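Local structure of Azi13 (5HMB) at residues Val15-Leu20 against Arg37-Gln42; Leu94-Leu99 against Val112-Ala117. The protein probably works as a hotdog-fold thioesterase of the PaaI family in azinomycin biosynthesis, hydrolysing the thioester of an aromatic polyketide such as a naphthoate. One frame throughout, in Å; residues are numbered along the deposited sequence.

Interaction 1. Residues Val15-Leu20 against Arg37-Gln42; sequences VEHLGL and RADLLQ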
loop_
_atom_site.group_PDB
_atom_site.type_symbol
_atom_site.label_atom_id
_atom_site.label_comp_id
_atom_site.label_asym_id
_atom_site.label_seq_id
_atom_site.Cartn_x
_atom_site.Cartn_y
_atom_site.Cartn_z
ATOM N N VAL A 15 7.617 -20.300 8.926
ATOM C CA VAL A 15 8.103 -20.591 7.582
ATOM C C VAL A 15 8.049 -22.088 7.299
ATOM O O VAL A 15 7.676 -22.510 6.195
ATOM C CB VAL A 15 9.515 -20.022 7.396
ATOM C CG1 VAL A 15 10.077 -20.466 6.065
ATOM C CG2 VAL A 15 9.463 -18.514 7.470
ATOM N N GLU A 16 8.391 -22.917 8.293
ATOM C CA GLU A 16 8.246 -24.362 8.128
ATOM C C GLU A 16 6.795 -24.737 7.850
ATOM O O GLU A 16 6.513 -25.542 6.957
ATOM C CB GLU A 16 8.758 -25.106 9.364
ATOM N N HIS A 17 5.857 -24.166 8.611
ATOM C CA HIS A 17 4.452 -24.509 8.410
ATOM C C HIS A 17 3.971 -24.111 7.019
ATOM O O HIS A 17 3.140 -24.804 6.420
ATOM C CB HIS A 17 3.586 -23.844 9.472
ATOM C CG HIS A 17 2.120 -23.989 9.221
ATOM N ND1 HIS A 17 1.432 -25.150 9.494
ATOM C CD2 HIS A 17 1.212 -23.119 8.723
ATOM C CE1 HIS A 17 0.160 -24.989 9.177
ATOM N NE2 HIS A 17 -0.000 -23.764 8.708
ATOM N N LEU A 18 4.473 -22.992 6.491
ATOM C CA LEU A 18 4.110 -22.576 5.143
ATOM C C LEU A 18 4.590 -23.562 4.085
ATOM O O LEU A 18 4.075 -23.546 2.969
ATOM C CB LEU A 18 4.681 -21.188 4.845
ATOM C CG LEU A 18 4.115 -20.020 5.665
ATOM C CD1 LEU A 18 4.838 -18.713 5.319
ATOM C CD2 LEU A 18 2.591 -19.880 5.480
ATOM N N GLY A 19 5.554 -24.416 4.407
ATOM C CA GLY A 19 6.069 -25.351 3.431
ATOM C C GLY A 19 7.047 -24.761 2.446
ATOM O O GLY A 19 7.313 -25.377 1.410
ATOM N N LEU A 20 7.591 -23.583 2.731
ATOM C CA LEU A 20 8.546 -22.963 1.824
ATOM C C LEU A 20 9.836 -23.763 1.757
ATOM O O LEU A 20 10.366 -24.198 2.781
ATOM C CB LEU A 20 8.869 -21.544 2.276
ATOM C CG LEU A 20 7.819 -20.471 2.078
ATOM C CD1 LEU A 20 8.378 -19.167 2.610
ATOM C CD2 LEU A 20 7.495 -20.352 0.605
ATOM N N ARG A 37 -2.086 -26.130 -0.148
ATOM C CA ARG A 37 -2.431 -27.331 0.597
ATOM C C ARG A 37 -3.817 -27.167 1.187
ATOM O O ARG A 37 -4.327 -26.052 1.318
ATOM C CB ARG A 37 -1.435 -27.625 1.737
ATOM C CG ARG A 37 -0.018 -27.903 1.311
ATOM C CD ARG A 37 0.825 -28.384 2.508
ATOM N NE ARG A 37 0.459 -27.714 3.759
ATOM C CZ ARG A 37 1.253 -26.877 4.426
ATOM N NH1 ARG A 37 2.467 -26.606 3.975
ATOM N NH2 ARG A 37 0.835 -26.317 5.554
ATOM N N ALA A 38 -4.411 -28.301 1.563
ATOM C CA ALA A 38 -5.769 -28.293 2.095
ATOM C C ALA A 38 -5.882 -27.407 3.336
ATOM O O ALA A 38 -6.857 -26.661 3.485
ATOM C CB ALA A 38 -6.213 -29.723 2.405
ATOM N N ASP A 39 -4.899 -27.470 4.234
ATOM C CA ASP A 39 -4.949 -26.691 5.469
ATOM C C ASP A 39 -4.631 -25.212 5.268
ATOM O O ASP A 39 -4.799 -24.428 6.209
ATOM C CB ASP A 39 -3.989 -27.280 6.510
ATOM C CG ASP A 39 -2.578 -27.434 5.986
ATOM O OD1 ASP A 39 -2.415 -27.594 4.757
ATOM O OD2 ASP A 39 -1.632 -27.399 6.801
ATOM N N LEU A 40 -4.184 -24.811 4.081
ATOM C CA LEU A 40 -3.879 -23.417 3.793
ATOM C C LEU A 40 -5.016 -22.703 3.080
ATOM O O LEU A 40 -4.858 -21.541 2.697
ATOM C CB LEU A 40 -2.598 -23.321 2.962
ATOM C CG LEU A 40 -1.360 -23.966 3.571
ATOM C CD1 LEU A 40 -0.138 -23.783 2.675
ATOM C CD2 LEU A 40 -1.106 -23.389 4.963
ATOM N N LEU A 41 -6.159 -23.361 2.903
ATOM C CA LEU A 41 -7.247 -22.824 2.104
ATOM C C LEU A 41 -8.222 -22.033 2.956
ATOM O O LEU A 41 -8.320 -22.218 4.173
ATOM C CB LEU A 41 -8.006 -23.947 1.399
ATOM C CG LEU A 41 -7.195 -24.838 0.467
ATOM C CD1 LEU A 41 -7.984 -26.082 0.125
ATOM C CD2 LEU A 41 -6.841 -24.066 -0.785
ATOM N N GLN A 42 -8.958 -21.160 2.294
ATOM C CA GLN A 42 -10.080 -20.442 2.871
ATOM C C GLN A 42 -11.385 -21.104 2.437
ATOM O O GLN A 42 -11.390 -21.945 1.537
ATOM C CB GLN A 42 -10.016 -18.968 2.454
ATOM C CG GLN A 42 -10.035 -18.709 0.963
ATOM C CD GLN A 42 -10.062 -17.221 0.641
ATOM O OE1 GLN A 42 -9.366 -16.411 1.275
ATOM N NE2 GLN A 42 -10.880 -16.850 -0.337
#
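Arg37 reaches the last turn of helix 13-18 and grips the carbonyl oxygen of His17 with both terminal nitrogens. The NH2 bond to His17 O is the shorter and straighter, 2.9 Å with 154° at the hydrogen, and NH2 lies nearly along the C=O axis; NH1 meets the same His17 O at 3.1 Å and 141°. This oxygen sits nearly in the guanidinium plane, so it is held end-on at the edge. A bend at chi3 (-36°) swings NE out of the extended line of the Arg37 chain. Asp39 takes the adjoining side of the guanidinium in a side-on, two-bond salt bridge, its OD1 accepting from Arg37 NE and its OD2 from Arg37 NH2, each at 3.0 Å. NH2 thus serves both partners, and the paired bonds restrain the rotation of the group. Asp39 OD2 also comes tip to tip with the His17 ring, 3.8 Å from its CE1, while Arg37 NH2 stands 3.9 Å above one ring face of His17, toward the rim. Leu40 completes the contact: its CD1 covers one guanidinium face over the centre, and its CD2 lies 3.9 Å from His17 NE2. The His17 ring also stacks on His17 of the second subunit, whose Tyr14 packs against both His17 and Leu40, which places the contact at a subunit interface. Gly19, with positive phi and bonds back to Val15 O (weak) and Glu16 O, ends the helix in a Schellman motif, and the last-turn carbonyl of His17 is gripped by an arginine that an aspartate of a 3-10 turn holds in place.

Interaction 2. Residues Leu94-Leu99 against Val112-Ala117; sequences LTSTAL and VETVDA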
loop_
_atom_site.group_PDB
_atom_site.type_symbol
_atom_site.label_atom_id
_atom_site.label_comp_id
_atom_site.label_asym_id
_atom_site.label_seq_id
_atom_site.Cartn_x
_atom_site.Cartn_y
_atom_site.Cartn_z
ATOM N N LEU A 94 4.196 -23.387 -6.730
ATOM C CA LEU A 94 4.389 -21.949 -6.830
ATOM C C LEU A 94 5.852 -21.600 -6.563
ATOM O O LEU A 94 6.520 -22.247 -5.753
ATOM C CB LEU A 94 3.459 -21.238 -5.840
ATOM C CG LEU A 94 2.025 -21.764 -5.908
ATOM C CD1 LEU A 94 1.141 -21.105 -4.862
ATOM C CD2 LEU A 94 1.460 -21.574 -7.322
ATOM N N THR A 95 6.353 -20.585 -7.270
ATOM C CA THR A 95 7.714 -20.087 -7.107
ATOM C C THR A 95 7.669 -18.613 -6.725
ATOM O O THR A 95 7.154 -17.791 -7.493
ATOM C CB THR A 95 8.520 -20.252 -8.398
ATOM O OG1 THR A 95 8.529 -21.628 -8.790
ATOM C CG2 THR A 95 9.947 -19.780 -8.188
ATOM N N SER A 96 8.234 -18.268 -5.566
ATOM C CA SER A 96 8.250 -16.888 -5.083
ATOM C C SER A 96 9.656 -16.317 -5.134
ATOM O O SER A 96 10.583 -16.869 -4.525
ATOM C CB SER A 96 7.696 -16.799 -3.667
ATOM O OG SER A 96 6.364 -17.277 -3.657
ATOM N N THR A 97 9.804 -15.185 -5.815
ATOM C CA THR A 97 11.109 -14.573 -6.042
ATOM C C THR A 97 11.106 -13.152 -5.505
ATOM O O THR A 97 10.286 -12.328 -5.926
ATOM C CB THR A 97 11.444 -14.584 -7.528
ATOM O OG1 THR A 97 11.433 -15.940 -7.982
ATOM C CG2 THR A 97 12.799 -13.959 -7.776
ATOM N N ALA A 98 12.016 -12.874 -4.577
ATOM C CA ALA A 98 12.186 -11.550 -4.003
ATOM C C ALA A 98 13.319 -10.830 -4.715
ATOM O O ALA A 98 14.445 -11.345 -4.781
ATOM C CB ALA A 98 12.481 -11.651 -2.503
ATOM N N LEU A 99 13.026 -9.638 -5.232
ATOM C CA LEU A 99 14.052 -8.833 -5.871
ATOM C C LEU A 99 14.177 -7.488 -5.183
ATOM O O LEU A 99 13.181 -6.930 -4.709
ATOM C CB LEU A 99 13.756 -8.604 -7.351
ATOM C CG LEU A 99 13.784 -9.885 -8.173
ATOM C CD1 LEU A 99 13.402 -9.589 -9.628
ATOM C CD2 LEU A 99 15.166 -10.526 -8.056
ATOM N N VAL A 112 8.344 -9.102 -4.249
ATOM C CA VAL A 112 8.240 -10.553 -4.306
ATOM C C VAL A 112 7.114 -10.905 -5.263
ATOM O O VAL A 112 5.964 -10.489 -5.054
ATOM C CB VAL A 112 7.984 -11.162 -2.921
ATOM C CG1 VAL A 112 7.957 -12.659 -3.008
ATOM C CG2 VAL A 112 9.034 -10.696 -1.934
ATOM N N GLU A 113 7.434 -11.669 -6.302
ATOM C CA GLU A 113 6.424 -12.198 -7.219
ATOM C C GLU A 113 6.253 -13.694 -6.993
ATOM O O GLU A 113 7.240 -14.433 -6.883
ATOM C CB GLU A 113 6.790 -11.941 -8.684
ATOM C CG GLU A 113 6.930 -10.474 -9.042
ATOM C CD GLU A 113 7.264 -10.273 -10.498
ATOM O OE1 GLU A 113 7.334 -11.286 -11.222
ATOM O OE2 GLU A 113 7.467 -9.111 -10.909
ATOM N N THR A 114 5.005 -14.131 -6.903
ATOM C CA THR A 114 4.660 -15.537 -6.786
ATOM C C THR A 114 4.014 -15.971 -8.094
ATOM O O THR A 114 2.957 -15.439 -8.461
ATOM C CB THR A 114 3.696 -15.762 -5.626
ATOM O OG1 THR A 114 4.336 -15.440 -4.387
ATOM C CG2 THR A 114 3.226 -17.200 -5.598
ATOM N N VAL A 115 4.632 -16.941 -8.788
ATOM C CA VAL A 115 4.147 -17.405 -10.091
ATOM C C VAL A 115 3.856 -18.906 -10.059
ATOM O O VAL A 115 4.391 -19.659 -9.238
ATOM C CB VAL A 115 5.146 -17.097 -11.226
ATOM C CG1 VAL A 115 5.473 -15.617 -11.276
ATOM C CG2 VAL A 115 6.413 -17.904 -11.035
ATOM N N ASP A 116 3.025 -19.348 -11.002
ATOM C CA ASP A 116 2.798 -20.778 -11.165
ATOM C C ASP A 116 3.768 -21.355 -12.196
ATOM O O ASP A 116 4.670 -20.673 -12.694
ATOM C CB ASP A 116 1.336 -21.076 -11.525
ATOM C CG ASP A 116 0.893 -20.498 -12.881
ATOM O OD1 ASP A 116 1.721 -20.148 -13.757
ATOM O OD2 ASP A 116 -0.336 -20.414 -13.064
ATOM N N ALA A 117 3.586 -22.643 -12.505
ATOM C CA ALA A 117 4.475 -23.335 -13.439
ATOM C C ALA A 117 4.529 -22.655 -14.807
ATOM O O ALA A 117 5.571 -22.679 -15.477
ATOM C CB ALA A 117 4.028 -24.788 -13.602
#
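Ser96 OG and Thr114 OG1 meet at 2.8 Å, a hydroxyl-to-hydroxyl hydrogen bond across a non-hydrogen-bonded antiparallel pair. Both oxygens lie anti to their own carbonyl carbons, and Trp34 NE1 is a further partner of Ser96 OG. Beside them on the same face, Val112 CG2 packs on Ala98 CB at 3.6 Å, and Val112 CG1 lies 3.7 Å from Thr97 O. An alanine in place of Val112 would probably open a gap beside Ala98 CB, where CG2 packs, and thin the packing against helix 49-68. The reverse face carries Thr95 and Val115, where Val115 CG2 touches Thr95 CB at 4.1 Å.

Backbone bonds set this register. Thr95 and Val115 bond reciprocally, with 167° at the hydrogen both ways; Thr97 N bonds to Glu113 O at 2.9 Å, and Glu113 N returns a bond to Thr97 O. CA-H...O contacts fill in between, such as Ser96 CA to Glu113 O at 3.2 Å. The axes of strands 94-99 and 112-115 approach to 4.5 Å at the closest, with 163° between their directions, close to antiparallel. Past the strand end, Leu94 CD2 still reaches Asp116 CA, while the Asp116 carboxylate turns to a salt bridge with Arg120.

Strand 29-35 bonds to the other edge of strand 93-100, and strand 121-133 borders strand 107-115. Helix 49-68 covers the face of Ser96, Ala98 and Val112 through Val55, Val59 and Ala60, as the central helix of a hotdog fold does.

Overall arrangement
Interaction 1 closes before interaction 2 opens along the chain, and their centres lie 16 Å apart; their nearest atoms stay about 5 Å from each other without touching. Helix 49-68 is common to both: Leu18 of interaction 1 rests on Ala54 and Ser58, while the sheet of interaction 2 packs on Val55, Val59 and Ala60. Strand 29-35 is a second link, since it leads into the loop holding 37-42 and also pairs with strand 93-100. Interaction 2 therefore belongs to the sheet of the hotdog core, and its two segments are touched by no other chain of the assembly, whereas interaction 1 lies where the second subunit packs, through His17 and Tyr14 of that subunit.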